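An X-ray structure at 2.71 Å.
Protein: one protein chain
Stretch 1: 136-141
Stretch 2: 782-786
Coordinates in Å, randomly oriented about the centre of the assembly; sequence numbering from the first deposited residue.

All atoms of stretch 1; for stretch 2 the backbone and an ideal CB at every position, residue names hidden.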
ATOM      1  N   MET A 136     -24.206 -26.019 -27.437  1.00 28.31           N
ATOM      2  CA  MET A 136     -23.958 -26.709 -28.702  1.00 31.81           C
ATOM      3  C   MET A 136     -24.417 -25.890 -29.894  1.00 33.83           C
ATOM      4  O   MET A 136     -23.933 -26.059 -31.026  1.00 28.94           O
ATOM      5  CB  MET A 136     -24.662 -28.059 -28.724  1.00 30.89           C
ATOM      6  CG  MET A 136     -24.189 -28.944 -29.844  1.00 29.45           C
ATOM      7  SD  MET A 136     -24.685 -30.664 -29.659  1.00 38.67           S
ATOM      8  CE  MET A 136     -23.354 -31.467 -30.559  1.00 38.67           C
ATOM      9  N   ARG A 137     -25.332 -24.972 -29.623  1.00 29.67           N
ATOM     10  CA  ARG A 137     -25.945 -24.220 -30.685  1.00 28.86           C
ATOM     11  C   ARG A 137     -25.521 -22.744 -30.692  1.00 30.64           C
ATOM     12  O   ARG A 137     -25.774 -22.018 -31.649  1.00 32.18           O
ATOM     13  CB  ARG A 137     -27.465 -24.474 -30.680  1.00 31.88           C
ATOM     14  CG  ARG A 137     -27.792 -25.962 -31.053  1.00 38.71           C
ATOM     15  CD  ARG A 137     -29.206 -26.461 -30.703  1.00 45.86           C
ATOM     16  NE  ARG A 137     -30.245 -25.651 -31.357  1.00 68.38           N
ATOM     17  CZ  ARG A 137     -30.749 -25.844 -32.582  1.00 52.23           C
ATOM     18  NH1 ARG A 137     -30.338 -26.849 -33.357  1.00 38.31           N
ATOM     19  NH2 ARG A 137     -31.677 -25.006 -33.030  1.00 44.37           N
ATOM     20  N   THR A 138     -24.829 -22.311 -29.642  1.00 37.81           N
ATOM     21  CA  THR A 138     -24.441 -20.904 -29.533  1.00 31.04           C
ATOM     22  C   THR A 138     -23.032 -20.584 -29.061  1.00 26.91           C
ATOM     23  O   THR A 138     -22.546 -19.508 -29.369  1.00 30.95           O
ATOM     24  CB  THR A 138     -25.411 -20.101 -28.649  1.00 35.74           C
ATOM     25  OG1 THR A 138     -25.539 -20.747 -27.370  1.00 27.55           O
ATOM     26  CG2 THR A 138     -26.777 -19.989 -29.316  1.00 31.30           C
ATOM     27  N   ARG A 139     -22.388 -21.472 -28.303  1.00 27.22           N
ATOM     28  CA  ARG A 139     -21.053 -21.153 -27.743  1.00 31.78           C
ATOM     29  C   ARG A 139     -19.848 -21.525 -28.581  1.00 29.46           C
ATOM     30  O   ARG A 139     -19.452 -22.691 -28.629  1.00 29.53           O
ATOM     31  CB  ARG A 139     -20.835 -21.759 -26.346  1.00 34.71           C
ATOM     32  CG  ARG A 139     -19.462 -21.419 -25.756  1.00 26.86           C
ATOM     33  CD  ARG A 139     -19.531 -20.438 -24.637  1.00 30.07           C
ATOM     34  NE  ARG A 139     -19.252 -21.090 -23.364  1.00 37.90           N
ATOM     35  CZ  ARG A 139     -18.159 -20.886 -22.639  1.00 35.07           C
ATOM     36  NH1 ARG A 139     -17.231 -20.030 -23.046  1.00 27.26           N
ATOM     37  NH2 ARG A 139     -18.007 -21.533 -21.493  1.00 36.24           N
ATOM     38  N   PRO A 140     -19.192 -20.508 -29.150  1.00 24.74           N
ATOM     39  CA  PRO A 140     -18.056 -20.738 -30.050  1.00 23.85           C
ATOM     40  C   PRO A 140     -16.830 -21.338 -29.370  1.00 26.56           C
ATOM     41  O   PRO A 140     -15.992 -21.890 -30.081  1.00 30.86           O
ATOM     42  CB  PRO A 140     -17.731 -19.336 -30.576  1.00 24.20           C
ATOM     43  CG  PRO A 140     -18.288 -18.402 -29.545  1.00 32.44           C
ATOM     44  CD  PRO A 140     -19.484 -19.081 -28.948  1.00 17.22           C
ATOM     45  N   THR A 141     -16.746 -21.290 -28.043  1.00 21.36           N
ATOM     46  CA  THR A 141     -15.540 -21.732 -27.352  1.00 23.86           C
ATOM     47  C   THR A 141     -15.294 -23.223 -27.601  1.00 23.69           C
ATOM     48  O   THR A 141     -16.148 -24.054 -27.269  1.00 23.33           O
ATOM     49  CB  THR A 141     -15.640 -21.466 -25.835  1.00 27.81           C
ATOM     50  OG1 THR A 141     -16.120 -20.140 -25.608  1.00 34.96           O
ATOM     51  CG2 THR A 141     -14.291 -21.650 -25.164  1.00 19.90           C
ATOM     52  N   UNK A 782     -22.504 -13.725 -35.362  1.00 32.22           N
ATOM     53  CA  UNK A 782     -22.552 -13.445 -33.928  1.00 34.77           C
ATOM     54  C   UNK A 782     -22.319 -14.706 -33.091  1.00 30.92           C
ATOM     55  O   UNK A 782     -22.076 -14.632 -31.890  1.00 34.52           O
ATOM     56  CB  UNK A 782     -23.900 -12.820 -33.562  1.00 34.77           C
ATOM     57  N   UNK A 783     -22.350 -15.856 -33.749  1.00 29.96           N
ATOM     58  CA  UNK A 783     -22.175 -17.128 -33.075  1.00 31.93           C
ATOM     59  C   UNK A 783     -20.813 -17.689 -33.392  1.00 36.46           C
ATOM     60  O   UNK A 783     -20.531 -18.852 -33.097  1.00 38.26           O
ATOM     61  CB  UNK A 783     -23.271 -18.118 -33.474  1.00 31.93           C
ATOM     62  N   UNK A 784     -19.964 -16.870 -33.991  1.00 30.61           N
ATOM     63  CA  UNK A 784     -18.675 -17.344 -34.432  1.00 28.43           C
ATOM     64  C   UNK A 784     -17.631 -16.353 -33.997  1.00 37.08           C
ATOM     65  O   UNK A 784     -17.838 -15.140 -34.091  1.00 41.85           O
ATOM     66  CB  UNK A 784     -18.642 -17.554 -35.947  1.00 28.43           C
ATOM     67  N   UNK A 785     -16.517 -16.871 -33.496  1.00 33.62           N
ATOM     68  CA  UNK A 785     -15.397 -16.035 -33.091  1.00 34.12           C
ATOM     69  C   UNK A 785     -14.304 -16.154 -34.140  1.00 31.64           C
ATOM     70  O   UNK A 785     -14.006 -17.248 -34.623  1.00 33.96           O
ATOM     71  CB  UNK A 785     -14.878 -16.432 -31.708  1.00 34.12           C
ATOM     72  N   UNK A 786     -13.723 -15.025 -34.503  1.00 24.30           N
ATOM     73  CA  UNK A 786     -12.591 -15.024 -35.408  1.00 28.64           C
ATOM     74  C   UNK A 786     -11.339 -14.637 -34.627  1.00 25.31           C
ATOM     75  O   UNK A 786     -11.325 -13.607 -33.960  1.00 27.77           O
ATOM     76  CB  UNK A 786     -12.826 -14.071 -36.582  1.00 28.64           C
TER

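Position 782 lies at the edge of the contact. Its CA-to-CB bond points sideways to stretch 1, and nothing of that stretch comes within 5.5 Å of the ideal CB. Phi/psi of -86/-11 suits most residues. Stretch 1 sets almost no condition here, so small, polar or aromatic side chains would all be possible. The deposited residue is His 782. Its chi1 is p, and the end of the side chain comes nearer to stretch 1 than its CB does. His 782 NE2 is still 6.3 Å from Thr 138 CG2, and there is no contact.

Position 783 is more informative. Its CA is 5.7 Å from the CA of Thr 138. The CA-to-CB bond points sideways, and the ideal CB lies 4.4 Å from Thr 138 O and 5.0 Å from Arg 137 O. The methyl CG2 of Thr 138 is farther, 5.7 Å from the ideal CB, within reach of a longer side chain. Stretch 1 therefore offers two carbonyl oxygens and one methyl group. A donor such as Asn, Gln or Lys could be argued for from the oxygens. A branched aliphatic chain could be argued for from the methyl. The deposited residue is Leu 783, with chi1 m and chi2 t. Leu 783 CD1 is 3.5 Å from Arg 137 O. Leu 783 CD2 is 4.0 Å from Thr 138 O and 4.1 Å from Thr 138 CG2. The contact is one of packing: the leucine side chain has no polar hydrogen to give the carbonyls. Leu 783 has the largest area covered by the other stretch. Its backbone takes part too, with Leu 783 O 3.8 Å from Pro 140 CB.

Position 784 has its CA 5.6 Å from the CA of Pro 140, yet its CA-to-CB bond points away. Phi/psi of -133/137 is extended. Stretch 1 does not choose the side chain, and many residues would fit. The deposited residue is Ala 784. It meets stretch 1 through its backbone, with Ala 784 CA 4.4 Å from Pro 140 CB.

Position 785 turns back toward stretch 1. The ideal CB is 4.2 Å from Pro 140 CB, and phi/psi of -105/136 is that of a strand. The proline ring favours an aliphatic chain. Farther along lies the hydroxyl of Thr 141, so a longer polar chain could run past the ring toward it. Leu, Met, Gln or Glu would each be reasonable. The deposited residue is Glu 785. Glu 785 OE2 packs 3.9 Å from Pro 140 CG. A water donates to Glu 785 OE1 at 2.6 Å from its oxygen and is also hydrogen-bonded to Thr 141 OG1 at 2.9 Å. This water links the two stretches, which share no direct hydrogen bond.

Position 786 continues the strand, out of reach of stretch 1. The extended backbone suits beta-branched residues among others. The deposited residue is Ile 786, which makes no contact here.

Stretch 2, residues 782-786: HLAEI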
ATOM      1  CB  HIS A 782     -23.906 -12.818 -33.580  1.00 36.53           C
ATOM      2  CG  HIS A 782     -25.052 -13.774 -33.695  1.00 33.40           C
ATOM      3  ND1 HIS A 782     -25.551 -14.192 -34.909  1.00 29.95           N
ATOM      4  CD2 HIS A 782     -25.810 -14.380 -32.747  1.00 32.95           C
ATOM      5  CE1 HIS A 782     -26.552 -15.030 -34.703  1.00 37.84           C
ATOM      6  NE2 HIS A 782     -26.732 -15.159 -33.402  1.00 30.18           N
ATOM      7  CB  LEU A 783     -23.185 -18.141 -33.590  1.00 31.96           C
ATOM      8  CG  LEU A 783     -24.662 -17.896 -33.347  1.00 31.92           C
ATOM      9  CD1 LEU A 783     -25.411 -19.181 -33.654  1.00 26.74           C
ATOM     10  CD2 LEU A 783     -24.884 -17.433 -31.929  1.00 30.23           C
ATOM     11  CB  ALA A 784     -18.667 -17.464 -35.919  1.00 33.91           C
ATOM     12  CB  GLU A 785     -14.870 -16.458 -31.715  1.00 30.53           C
ATOM     13  CG  GLU A 785     -15.055 -15.407 -30.628  1.00 37.69           C
ATOM     14  CD  GLU A 785     -15.054 -16.011 -29.221  1.00 48.69           C
ATOM     15  OE1 GLU A 785     -14.260 -16.951 -28.981  1.00 45.30           O
ATOM     16  OE2 GLU A 785     -15.877 -15.576 -28.370  1.00 52.04           O
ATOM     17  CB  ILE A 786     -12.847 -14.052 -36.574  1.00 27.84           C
ATOM     18  CG1 ILE A 786     -14.007 -14.585 -37.413  1.00 37.19           C
ATOM     19  CG2 ILE A 786     -11.620 -13.899 -37.416  1.00 23.33           C
ATOM     20  CD1 ILE A 786     -14.593 -13.581 -38.356  1.00 39.47           C
TER
HETATM   21  O   HOH W   1     -14.113 -18.554 -26.962  1.00 26.28           O
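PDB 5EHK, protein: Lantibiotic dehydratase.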